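Local coordinates for DNA polymerase III subunit beta (Deinococcus radiodurans, PDB 4TRT), which probably tethers DNA polymerases and other proteins to DNA as a ring-shaped sliding clamp, giving them processivity, at residues 80-85 and 101-106; 124-129 and 158-163; 187-192 and 215-220. One frame throughout, in Å; residues are numbered along the deposited sequence.

Overall arrangement
The three contacts follow one another along the chain without interleaving. Interaction 1 belongs to the N-terminal domain, its centre about 33 Å from that of the chain, where strand 103-108 meets the second subunit. Interactions 2 and 3 lie in the central domain, their centres about 11 Å apart, and touch through neighbouring strands 155-161 and 189-192. Both bridge the same two antiparallel sheets: strands 126-129 and 216-220 belong to one, strands 155-161 and 189-192 to the other. Interaction 1 is some 40 Å or more from both, centre to centre. One contact therefore adjoins the joint that closes the dimeric ring, while the other two help build a single domain core.

Interaction 1: 80-85 and 101-106; sequences RNLGGE and GGSDFK
This is a small apolar contact between the turn that follows helix 72-81 and strand 103-108, the outermost strand of its sheet within this chain, in the N-terminal domain of the sliding clamp and at the boundary with the second subunit. Residues 103-106 pair antiparallel with a strand of that subunit, which carries the sheet across the interface of the head-to-tail dimer. Just behind the joint, Leu-82, in the turn, packs its CD2 methyl against the strand, and its side chain also touches Val-98 of the adjacent strand.

One methyl of Leu-82 does the touching. With chi2 at 176° CD1 extends anti to CA, and CD2, on the other branch, is the one that meets the strand. The side chains of Leu-82 and Phe-105 run antiparallel alongside one another, with CD2 of Leu-82 4.1 Å from CD1 of Phe-105 and approaching the ring obliquely. All three touching residues are buried. Lys-8 NZ also holds this turn, donating to the carbonyl oxygens of Leu-82 and Gly-84, while the carbonyl of Asn-81 is bonded by Arg-263 of the second subunit.

Asp-104 points away from segment 80-85, and its OD1 is paired with Lys-106 NZ at 3.0 Å on the syn side of the carboxylate. Ser-103, like Phe-105, points toward that segment. Its CB lies in the plane of the Phe-105 ring, at the edge, and is 3.7 Å from Leu-82 CD2.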
ATOM      1  N   ARG A  80       7.303  -8.231 -16.887  1.00 35.47           N
ATOM      2  CA  ARG A  80       6.024  -7.759 -16.386  1.00 38.20           C
ATOM      3  C   ARG A  80       5.416  -6.656 -17.243  1.00 37.64           C
ATOM      4  O   ARG A  80       4.219  -6.675 -17.484  1.00 35.03           O
ATOM      5  CB  ARG A  80       6.222  -7.281 -14.961  1.00 41.23           C
ATOM      6  CG  ARG A  80       5.050  -6.591 -14.279  1.00 46.80           C
ATOM      7  CD  ARG A  80       5.449  -6.131 -12.886  1.00 50.59           C
ATOM      8  NE  ARG A  80       6.255  -7.135 -12.212  1.00 47.54           N
ATOM      9  CZ  ARG A  80       7.451  -6.943 -11.649  1.00 49.76           C
ATOM     10  NH1 ARG A  80       8.039  -5.754 -11.615  1.00 48.84           N
ATOM     11  NH2 ARG A  80       8.058  -7.970 -11.077  1.00 47.43           N
ATOM     12  N   ASN A  81       6.247  -5.727 -17.716  1.00 34.70           N
ATOM     13  CA  ASN A  81       5.783  -4.580 -18.484  1.00 35.63           C
ATOM     14  C   ASN A  81       5.480  -4.882 -19.952  1.00 35.66           C
ATOM     15  O   ASN A  81       4.942  -4.033 -20.656  1.00 34.86           O
ATOM     16  CB  ASN A  81       6.825  -3.445 -18.419  1.00 36.79           C
ATOM     17  CG  ASN A  81       6.923  -2.806 -17.043  1.00 40.36           C
ATOM     18  OD1 ASN A  81       6.002  -2.914 -16.226  1.00 41.01           O
ATOM     19  ND2 ASN A  81       8.039  -2.114 -16.781  1.00 37.41           N
ATOM     20  N   LEU A  82       5.853  -6.063 -20.429  1.00 35.56           N
ATOM     21  CA  LEU A  82       5.609  -6.414 -21.813  1.00 36.63           C
ATOM     22  C   LEU A  82       4.098  -6.505 -22.064  1.00 37.86           C
ATOM     23  O   LEU A  82       3.329  -6.933 -21.197  1.00 35.80           O
ATOM     24  CB  LEU A  82       6.275  -7.725 -22.192  1.00 36.24           C
ATOM     25  CG  LEU A  82       7.775  -7.768 -22.350  1.00 35.08           C
ATOM     26  CD1 LEU A  82       8.150  -9.216 -22.617  1.00 35.60           C
ATOM     27  CD2 LEU A  82       8.275  -6.890 -23.488  1.00 35.61           C
ATOM     28  N   GLY A  83       3.696  -6.066 -23.242  1.00 40.42           N
ATOM     29  CA  GLY A  83       2.290  -6.045 -23.626  1.00 44.64           C
ATOM     30  C   GLY A  83       1.733  -7.400 -24.018  1.00 46.76           C
ATOM     31  O   GLY A  83       0.674  -7.809 -23.513  1.00 51.96           O
ATOM     32  N   GLY A  84       2.420  -8.109 -24.907  1.00 42.86           N
ATOM     33  CA  GLY A  84       1.839  -9.321 -25.511  1.00 43.20           C
ATOM     34  C   GLY A  84       1.776 -10.495 -24.548  1.00 44.78           C
ATOM     35  O   GLY A  84       2.175 -10.371 -23.389  1.00 47.85           O
ATOM     36  N   GLU A  85       1.265 -11.635 -25.017  1.00 42.71           N
ATOM     37  CA  GLU A  85       1.198 -12.850 -24.193  1.00 40.70           C
ATOM     38  C   GLU A  85       2.328 -13.847 -24.448  1.00 38.98           C
ATOM     39  O   GLU A  85       2.523 -14.751 -23.646  1.00 38.95           O
ATOM     40  CB  GLU A  85      -0.155 -13.543 -24.341  1.00 43.33           C
ATOM     41  CG  GLU A  85      -1.305 -12.764 -23.718  1.00 46.64           C
ATOM     42  CD  GLU A  85      -1.075 -12.307 -22.269  1.00 50.16           C
ATOM     43  OE1 GLU A  85      -0.254 -12.898 -21.516  1.00 46.46           O
ATOM     44  OE2 GLU A  85      -1.730 -11.317 -21.879  1.00 50.94           O
ATOM     45  N   GLY A 101       5.783  -8.600 -29.773  1.00 35.08           N
ATOM     46  CA  GLY A 101       5.197  -7.638 -30.698  1.00 37.10           C
ATOM     47  C   GLY A 101       6.165  -6.521 -31.066  1.00 38.73           C
ATOM     48  O   GLY A 101       7.240  -6.776 -31.593  1.00 38.96           O
ATOM     49  N   GLY A 102       5.776  -5.282 -30.788  1.00 38.08           N
ATOM     50  CA  GLY A 102       6.591  -4.128 -31.119  1.00 39.19           C
ATOM     51  C   GLY A 102       7.704  -3.853 -30.107  1.00 38.65           C
ATOM     52  O   GLY A 102       8.536  -2.982 -30.353  1.00 39.44           O
ATOM     53  N   SER A 103       7.713  -4.581 -28.982  1.00 35.01           N
ATOM     54  CA  SER A 103       8.687  -4.383 -27.919  1.00 36.36           C
ATOM     55  C   SER A 103       9.946  -5.213 -28.165  1.00 35.52           C
ATOM     56  O   SER A 103       9.860  -6.410 -28.426  1.00 34.54           O
ATOM     57  CB  SER A 103       8.116  -4.805 -26.553  1.00 36.32           C
ATOM     58  OG  SER A 103       7.112  -3.913 -26.121  1.00 39.40           O
ATOM     59  N   ASP A 104      11.103  -4.580 -28.036  1.00 34.48           N
ATOM     60  CA  ASP A 104      12.401  -5.255 -28.196  1.00 36.31           C
ATOM     61  C   ASP A 104      13.333  -4.708 -27.128  1.00 35.17           C
ATOM     62  O   ASP A 104      13.723  -3.555 -27.203  1.00 34.63           O
ATOM     63  CB  ASP A 104      12.965  -4.970 -29.599  1.00 40.80           C
ATOM     64  CG  ASP A 104      14.220  -5.775 -29.922  1.00 44.55           C
ATOM     65  OD1 ASP A 104      14.762  -6.494 -29.052  1.00 47.15           O
ATOM     66  OD2 ASP A 104      14.688  -5.667 -31.073  1.00 52.58           O
ATOM     67  N   PHE A 105      13.634  -5.526 -26.120  1.00 32.19           N
ATOM     68  CA  PHE A 105      14.454  -5.121 -24.989  1.00 33.70           C
ATOM     69  C   PHE A 105      15.762  -5.911 -25.047  1.00 36.45           C
ATOM     70  O   PHE A 105      15.756  -7.074 -25.406  1.00 37.62           O
ATOM     71  CB  PHE A 105      13.701  -5.377 -23.665  1.00 32.38           C
ATOM     72  CG  PHE A 105      12.642  -4.356 -23.372  1.00 33.01           C
ATOM     73  CD1 PHE A 105      11.465  -4.327 -24.096  1.00 34.61           C
ATOM     74  CD2 PHE A 105      12.837  -3.402 -22.394  1.00 34.17           C
ATOM     75  CE1 PHE A 105      10.501  -3.352 -23.850  1.00 35.03           C
ATOM     76  CE2 PHE A 105      11.874  -2.453 -22.122  1.00 33.59           C
ATOM     77  CZ  PHE A 105      10.717  -2.413 -22.866  1.00 34.49           C
ATOM     78  N   LYS A 106      16.877  -5.264 -24.725  1.00 38.11           N
ATOM     79  CA  LYS A 106      18.181  -5.926 -24.642  1.00 40.45           C
ATOM     80  C   LYS A 106      18.725  -5.755 -23.240  1.00 40.74           C
ATOM     81  O   LYS A 106      18.811  -4.632 -22.767  1.00 41.80           O
ATOM     82  CB  LYS A 106      19.210  -5.302 -25.603  1.00 43.00           C
ATOM     83  CG  LYS A 106      18.757  -5.036 -27.022  1.00 47.32           C
ATOM     84  CD  LYS A 106      18.413  -6.290 -27.789  1.00 46.57           C
ATOM     85  CE  LYS A 106      18.291  -5.967 -29.274  1.00 51.19           C
ATOM     86  NZ  LYS A 106      17.510  -6.994 -30.008  1.00 51.08           N
TER

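Interaction 2: 124-129 and 158-163; sequences ADVSLD and LEHHGE
Strands 126-129 and 155-161 belong to different sheets and keep their backbones well apart, the CA atoms of Val-126 and His-160 being 10.0 Å from each other, so the contact is made by side chains reaching across the gap. Val-126 and His-160 approach each other head-on from the two strands, the longer histidine spanning more of the separation. CG1 of Val-126 lies 3.6 Å from NE2 of His-160, approaching the imidazole obliquely, and CD2 of Leu-128 stands farther off, 4.4 Å from the same NE2. The histidine CG is anti to the carbonyl carbon (chi1 -77°), and chi2 of 89° turns the ring so that NE2 leads toward the two aliphatic side chains. That nitrogen is buried by the contact and has no hydrogen-bonding partner in the model, an unusual place for a polar atom; it would probably disfavour a charged imidazole. Leu-158 also points toward strand 126-129 and packs on Phe-210.

Glu-159 and His-161 take no part across the contact and pair with each other. His-161 NE2 donates to Glu-159 OE1 over 2.6 Å, with the acceptor 3° out of the imidazole plane and using the anti lone pair of the carboxylate oxygen. The other oxygen of Glu-159 is held by Lys-157 and Tyr-238, which should fix the carboxylate firmly.

At the start of strand 126-129, Asp-125 and Val-126 both face Phe-210 in a classic beta bulge. At its end Asp-129 is the N-cap of helix 130-140, its OD2 accepting from the backbone N of Glu-132. Two sheets packed together with two helices, here 130-140 and 193-202, make the DNA-clamp domain fold, in this case the central domain.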
ATOM      1  N   ALA A 124      12.751 -38.559  -2.782  1.00 65.85           N
ATOM      2  CA  ALA A 124      11.482 -38.299  -2.107  1.00 68.00           C
ATOM      3  C   ALA A 124      11.425 -39.021  -0.763  1.00 67.57           C
ATOM      4  O   ALA A 124      10.915 -40.129  -0.685  1.00 69.57           O
ATOM      5  CB  ALA A 124      10.322 -38.739  -2.994  1.00 69.24           C
ATOM      6  N   ASP A 125      11.939 -38.385   0.287  1.00 65.38           N
ATOM      7  CA  ASP A 125      11.971 -38.994   1.623  1.00 65.37           C
ATOM      8  C   ASP A 125      10.605 -38.927   2.311  1.00 64.48           C
ATOM      9  O   ASP A 125      10.183 -39.888   2.947  1.00 67.50           O
ATOM     10  CB  ASP A 125      13.043 -38.336   2.502  1.00 64.34           C
ATOM     11  CG  ASP A 125      14.456 -38.647   2.031  1.00 66.31           C
ATOM     12  OD1 ASP A 125      14.726 -39.820   1.686  1.00 66.72           O
ATOM     13  OD2 ASP A 125      15.294 -37.718   2.002  1.00 63.59           O
ATOM     14  N   VAL A 126       9.928 -37.793   2.190  1.00 61.41           N
ATOM     15  CA  VAL A 126       8.555 -37.648   2.669  1.00 61.26           C
ATOM     16  C   VAL A 126       7.745 -36.937   1.604  1.00 59.88           C
ATOM     17  O   VAL A 126       8.292 -36.201   0.783  1.00 58.71           O
ATOM     18  CB  VAL A 126       8.449 -36.804   3.963  1.00 60.46           C
ATOM     19  CG1 VAL A 126       7.366 -37.361   4.879  1.00 63.38           C
ATOM     20  CG2 VAL A 126       9.773 -36.755   4.691  1.00 60.05           C
ATOM     21  N   SER A 127       6.440 -37.155   1.637  1.00 60.91           N
ATOM     22  CA  SER A 127       5.500 -36.500   0.745  1.00 62.90           C
ATOM     23  C   SER A 127       4.302 -36.012   1.556  1.00 62.72           C
ATOM     24  O   SER A 127       3.725 -36.770   2.324  1.00 65.19           O
ATOM     25  CB  SER A 127       5.056 -37.485  -0.330  1.00 68.41           C
ATOM     26  OG  SER A 127       4.109 -36.910  -1.208  1.00 71.96           O
ATOM     27  N   LEU A 128       3.951 -34.738   1.420  1.00 60.09           N
ATOM     28  CA  LEU A 128       2.721 -34.213   2.033  1.00 59.38           C
ATOM     29  C   LEU A 128       2.034 -33.244   1.077  1.00 59.33           C
ATOM     30  O   LEU A 128       2.543 -32.967  -0.008  1.00 58.27           O
ATOM     31  CB  LEU A 128       3.010 -33.523   3.382  1.00 58.49           C
ATOM     32  CG  LEU A 128       4.295 -32.720   3.452  1.00 57.46           C
ATOM     33  CD1 LEU A 128       4.075 -31.386   2.763  1.00 58.34           C
ATOM     34  CD2 LEU A 128       4.751 -32.516   4.889  1.00 57.82           C
ATOM     35  N   ASP A 129       0.870 -32.742   1.470  1.00 57.01           N
ATOM     36  CA  ASP A 129       0.188 -31.736   0.663  1.00 56.66           C
ATOM     37  C   ASP A 129       0.719 -30.335   0.983  1.00 53.18           C
ATOM     38  O   ASP A 129       0.661 -29.896   2.131  1.00 48.77           O
ATOM     39  CB  ASP A 129      -1.317 -31.766   0.874  1.00 58.57           C
ATOM     40  CG  ASP A 129      -2.035 -30.801  -0.046  1.00 61.12           C
ATOM     41  OD1 ASP A 129      -2.342 -31.185  -1.199  1.00 63.94           O
ATOM     42  OD2 ASP A 129      -2.260 -29.653   0.370  1.00 60.13           O
ATOM     43  N   LEU A 158       8.547 -29.315  12.946  1.00 36.77           N
ATOM     44  CA  LEU A 158       7.636 -30.211  12.239  1.00 37.84           C
ATOM     45  C   LEU A 158       7.750 -31.605  12.857  1.00 38.75           C
ATOM     46  O   LEU A 158       8.851 -32.143  12.974  1.00 42.05           O
ATOM     47  CB  LEU A 158       7.990 -30.254  10.753  1.00 39.95           C
ATOM     48  CG  LEU A 158       7.139 -31.223   9.914  1.00 44.37           C
ATOM     49  CD1 LEU A 158       5.706 -30.716   9.862  1.00 43.33           C
ATOM     50  CD2 LEU A 158       7.676 -31.376   8.501  1.00 46.20           C
ATOM     51  N   GLU A 159       6.617 -32.172  13.265  1.00 40.88           N
ATOM     52  CA  GLU A 159       6.536 -33.516  13.837  1.00 43.40           C
ATOM     53  C   GLU A 159       5.713 -34.405  12.929  1.00 46.10           C
ATOM     54  O   GLU A 159       4.676 -33.963  12.421  1.00 45.26           O
ATOM     55  CB  GLU A 159       5.771 -33.494  15.160  1.00 45.67           C
ATOM     56  CG  GLU A 159       6.427 -32.794  16.316  1.00 45.35           C
ATOM     57  CD  GLU A 159       5.528 -32.728  17.540  1.00 45.40           C
ATOM     58  OE1 GLU A 159       4.462 -33.370  17.565  1.00 47.27           O
ATOM     59  OE2 GLU A 159       5.889 -32.023  18.498  1.00 45.51           O
ATOM     60  N   HIS A 160       6.137 -35.656  12.756  1.00 48.14           N
ATOM     61  CA  HIS A 160       5.326 -36.658  12.055  1.00 53.21           C
ATOM     62  C   HIS A 160       4.717 -37.653  13.012  1.00 57.58           C
ATOM     63  O   HIS A 160       5.370 -38.094  13.961  1.00 58.99           O
ATOM     64  CB  HIS A 160       6.144 -37.369  10.991  1.00 55.26           C
ATOM     65  CG  HIS A 160       6.335 -36.549   9.743  1.00 55.41           C
ATOM     66  ND1 HIS A 160       7.365 -35.696   9.580  1.00 57.09           N
ATOM     67  CD2 HIS A 160       5.566 -36.465   8.588  1.00 55.34           C
ATOM     68  CE1 HIS A 160       7.263 -35.109   8.374  1.00 56.32           C
ATOM     69  NE2 HIS A 160       6.161 -35.583   7.771  1.00 54.89           N
ATOM     70  N   HIS A 161       3.448 -37.990  12.771  1.00 59.73           N
ATOM     71  CA  HIS A 161       2.696 -38.951  13.596  1.00 64.03           C
ATOM     72  C   HIS A 161       1.848 -39.831  12.715  1.00 67.75           C
ATOM     73  O   HIS A 161       0.622 -39.837  12.838  1.00 69.69           O
ATOM     74  CB  HIS A 161       1.769 -38.241  14.595  1.00 63.00           C
ATOM     75  CG  HIS A 161       2.456 -37.233  15.487  1.00 62.04           C
ATOM     76  ND1 HIS A 161       2.951 -37.556  16.700  1.00 62.94           N
ATOM     77  CD2 HIS A 161       2.678 -35.862  15.322  1.00 58.58           C
ATOM     78  CE1 HIS A 161       3.488 -36.453  17.273  1.00 60.43           C
ATOM     79  NE2 HIS A 161       3.312 -35.420  16.433  1.00 56.60           N
ATOM     80  N   GLY A 162       2.482 -40.553  11.794  1.00 70.95           N
ATOM     81  CA  GLY A 162       1.780 -41.567  11.007  1.00 74.67           C
ATOM     82  C   GLY A 162       0.806 -41.012   9.976  1.00 75.47           C
ATOM     83  O   GLY A 162       1.203 -40.615   8.886  1.00 75.19           O
ATOM     84  N   GLU A 163      -0.478 -40.991  10.326  1.00 75.90           N
ATOM     85  CA  GLU A 163      -1.517 -40.449   9.446  1.00 76.33           C
ATOM     86  C   GLU A 163      -1.578 -38.910   9.466  1.00 71.98           C
ATOM     87  O   GLU A 163      -2.281 -38.303   8.658  1.00 71.16           O
ATOM     88  CB  GLU A 163      -2.895 -41.002   9.835  1.00 81.10           C
ATOM     89  CG  GLU A 163      -3.064 -42.502   9.638  1.00 85.95           C
ATOM     90  CD  GLU A 163      -4.411 -43.011  10.133  1.00 90.95           C
ATOM     91  OE1 GLU A 163      -5.251 -42.190  10.562  1.00 90.89           O
ATOM     92  OE2 GLU A 163      -4.633 -44.239  10.096  1.00 93.43           O
TER

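Interaction 3: 187-192 and 215-220; sequences KNLIIP and GMLTVT
Apolar packing carries this contact, and Leu-217 is its hub. Its side chain points toward strand 189-192 and crosses those of both Leu-189 and Ile-191 at about a right angle. CD2 is the methyl shared by the two partners, 3.8 Å from Ile-191 CD1 and 4.1 Å from Leu-189 CD1. The second methyl, CD1, also lies 4.1 Å from CD1 of Leu-189, so the Leu-189 methyl is seated against both branches of the leucine fork. The CG of Leu-217 is anti to its own backbone nitrogen (chi1 179°), which carries the fork off the strand and out to Leu-189 and Ile-191. Ile-191 reaches it differently: its side chain does not set out toward the other strand, but chi2 of -66° brings CD1 to Leu-217 CD2. Leu-230 packs on Leu-189 and Ile-191, and Phe-210 on Leu-217, extending the same buried cluster.

In this central domain of the clamp, strand 189-192 is the outermost strand, within this chain, of one antiparallel sheet, and strand 216-220 lies within the other. The chain runs from one to the other through helix 193-202, with Pro-192 at its N-cap position, and strand 207-212. The three buried side chains lie between the two sheets.

Among the backbone hydrogen bonds, Leu-189 and Ile-191 bond to Leu-158 and Ile-156 on the neighbouring strand, Leu-217 to Leu-228, and Ile-190 to Leu-231.

Polar interactions involve other residues of the two segments. Thr-218 OG1 is hydrogen-bonded to Asn-227 OD1, and Lys-187 makes a cation-pi contact with Tyr-212, whose hydroxyl OH also accepts from the Lys-187 backbone N.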
ATOM      1  N   LYS A 187      11.054 -37.684   9.692  1.00 59.10           N
ATOM      2  CA  LYS A 187      11.728 -37.275  10.920  1.00 58.23           C
ATOM      3  C   LYS A 187      11.383 -35.848  11.334  1.00 52.39           C
ATOM      4  O   LYS A 187      10.996 -35.017  10.511  1.00 52.34           O
ATOM      5  CB  LYS A 187      13.243 -37.472  10.833  1.00 61.20           C
ATOM      6  CG  LYS A 187      13.976 -36.575   9.858  1.00 60.12           C
ATOM      7  CD  LYS A 187      15.478 -36.746  10.000  1.00 62.57           C
ATOM      8  CE  LYS A 187      16.230 -35.728   9.169  1.00 62.16           C
ATOM      9  NZ  LYS A 187      17.694 -35.979   9.267  1.00 64.65           N
ATOM     10  N   ASN A 188      11.541 -35.582  12.623  1.00 49.69           N
ATOM     11  CA  ASN A 188      11.291 -34.265  13.154  1.00 49.15           C
ATOM     12  C   ASN A 188      12.350 -33.288  12.671  1.00 45.95           C
ATOM     13  O   ASN A 188      13.538 -33.623  12.624  1.00 41.85           O
ATOM     14  CB  ASN A 188      11.223 -34.275  14.678  1.00 50.91           C
ATOM     15  CG  ASN A 188      10.006 -35.010  15.202  1.00 52.39           C
ATOM     16  OD1 ASN A 188       9.245 -35.625  14.437  1.00 56.54           O
ATOM     17  ND2 ASN A 188       9.828 -34.973  16.509  1.00 51.54           N
ATOM     18  N   LEU A 189      11.885 -32.101  12.296  1.00 42.94           N
ATOM     19  CA  LEU A 189      12.702 -31.042  11.700  1.00 43.29           C
ATOM     20  C   LEU A 189      12.401 -29.736  12.429  1.00 40.25           C
ATOM     21  O   LEU A 189      11.299 -29.556  12.925  1.00 40.92           O
ATOM     22  CB  LEU A 189      12.324 -30.849  10.226  1.00 44.07           C
ATOM     23  CG  LEU A 189      12.440 -32.052   9.281  1.00 46.14           C
ATOM     24  CD1 LEU A 189      11.763 -31.749   7.959  1.00 47.41           C
ATOM     25  CD2 LEU A 189      13.887 -32.443   9.057  1.00 48.71           C
ATOM     26  N   ILE A 190      13.386 -28.846  12.497  1.00 38.87           N
ATOM     27  CA  ILE A 190      13.175 -27.480  12.948  1.00 37.11           C
ATOM     28  C   ILE A 190      13.627 -26.559  11.825  1.00 36.07           C
ATOM     29  O   ILE A 190      14.806 -26.546  11.465  1.00 34.51           O
ATOM     30  CB  ILE A 190      13.948 -27.137  14.234  1.00 39.65           C
ATOM     31  CG1 ILE A 190      13.599 -28.140  15.353  1.00 41.50           C
ATOM     32  CG2 ILE A 190      13.634 -25.695  14.641  1.00 38.64           C
ATOM     33  CD1 ILE A 190      14.492 -28.046  16.573  1.00 42.82           C
ATOM     34  N   ILE A 191      12.678 -25.801  11.272  1.00 34.38           N
ATOM     35  CA  ILE A 191      12.904 -24.948  10.107  1.00 36.22           C
ATOM     36  C   ILE A 191      13.037 -23.479  10.546  1.00 35.83           C
ATOM     37  O   ILE A 191      12.172 -22.980  11.238  1.00 36.07           O
ATOM     38  CB  ILE A 191      11.716 -25.048   9.112  1.00 38.79           C
ATOM     39  CG1 ILE A 191      11.384 -26.505   8.787  1.00 43.25           C
ATOM     40  CG2 ILE A 191      11.983 -24.240   7.843  1.00 38.57           C
ATOM     41  CD1 ILE A 191      12.468 -27.222   8.033  1.00 47.18           C
ATOM     42  N   PRO A 192      14.110 -22.776  10.130  1.00 36.58           N
ATOM     43  CA  PRO A 192      14.235 -21.365  10.512  1.00 36.00           C
ATOM     44  C   PRO A 192      13.001 -20.566  10.089  1.00 37.35           C
ATOM     45  O   PRO A 192      12.475 -20.797   8.995  1.00 36.96           O
ATOM     46  CB  PRO A 192      15.489 -20.909   9.765  1.00 39.32           C
ATOM     47  CG  PRO A 192      16.270 -22.150   9.534  1.00 39.73           C
ATOM     48  CD  PRO A 192      15.252 -23.228   9.320  1.00 37.84           C
ATOM     49  N   GLY A 215      22.068 -31.055   7.722  1.00 49.78           N
ATOM     50  CA  GLY A 215      21.743 -29.719   8.215  1.00 48.04           C
ATOM     51  C   GLY A 215      20.902 -28.886   7.248  1.00 45.76           C
ATOM     52  O   GLY A 215      20.860 -27.665   7.356  1.00 43.25           O
ATOM     53  N   MET A 216      20.231 -29.543   6.305  1.00 44.20           N
ATOM     54  CA  MET A 216      19.462 -28.836   5.296  1.00 43.68           C
ATOM     55  C   MET A 216      18.290 -29.682   4.832  1.00 43.35           C
ATOM     56  O   MET A 216      18.227 -30.883   5.100  1.00 44.21           O
ATOM     57  CB  MET A 216      20.348 -28.415   4.111  1.00 45.41           C
ATOM     58  CG  MET A 216      20.824 -29.539   3.195  1.00 48.61           C
ATOM     59  SD  MET A 216      21.654 -28.932   1.698  1.00 53.81           S
ATOM     60  CE  MET A 216      20.333 -28.004   0.921  1.00 51.07           C
ATOM     61  N   LEU A 217      17.358 -29.027   4.154  1.00 41.76           N
ATOM     62  CA  LEU A 217      16.166 -29.661   3.620  1.00 41.80           C
ATOM     63  C   LEU A 217      15.953 -29.125   2.212  1.00 41.50           C
ATOM     64  O   LEU A 217      16.191 -27.947   1.957  1.00 40.62           O
ATOM     65  CB  LEU A 217      14.958 -29.318   4.489  1.00 41.41           C
ATOM     66  CG  LEU A 217      13.592 -29.893   4.069  1.00 42.88           C
ATOM     67  CD1 LEU A 217      13.575 -31.395   4.301  1.00 44.09           C
ATOM     68  CD2 LEU A 217      12.445 -29.225   4.820  1.00 41.97           C
ATOM     69  N   THR A 218      15.533 -29.997   1.300  1.00 42.25           N
ATOM     70  CA  THR A 218      15.082 -29.578  -0.018  1.00 41.60           C
ATOM     71  C   THR A 218      13.595 -29.909  -0.161  1.00 42.88           C
ATOM     72  O   THR A 218      13.165 -31.045   0.081  1.00 41.30           O
ATOM     73  CB  THR A 218      15.881 -30.261  -1.148  1.00 44.32           C
ATOM     74  OG1 THR A 218      17.274 -29.956  -1.005  1.00 44.17           O
ATOM     75  CG2 THR A 218      15.394 -29.784  -2.528  1.00 42.88           C
ATOM     76  N   VAL A 219      12.809 -28.898  -0.519  1.00 40.97           N
ATOM     77  CA  VAL A 219      11.379 -29.050  -0.715  1.00 42.01           C
ATOM     78  C   VAL A 219      11.070 -28.861  -2.185  1.00 45.16           C
ATOM     79  O   VAL A 219      11.452 -27.834  -2.776  1.00 44.04           O
ATOM     80  CB  VAL A 219      10.580 -28.024   0.108  1.00 41.07           C
ATOM     81  CG1 VAL A 219       9.080 -28.199  -0.113  1.00 40.93           C
ATOM     82  CG2 VAL A 219      10.907 -28.164   1.590  1.00 39.36           C
ATOM     83  N   THR A 220      10.401 -29.853  -2.769  1.00 46.63           N
ATOM     84  CA  THR A 220      10.064 -29.836  -4.187  1.00 50.63           C
ATOM     85  C   THR A 220       8.558 -29.889  -4.381  1.00 54.15           C
ATOM     86  O   THR A 220       7.870 -30.751  -3.822  1.00 53.36           O
ATOM     87  CB  THR A 220      10.715 -31.002  -4.937  1.00 52.11           C
ATOM     88  OG1 THR A 220      12.127 -30.980  -4.720  1.00 52.56           O
ATOM     89  CG2 THR A 220      10.447 -30.897  -6.442  1.00 55.42           C
TER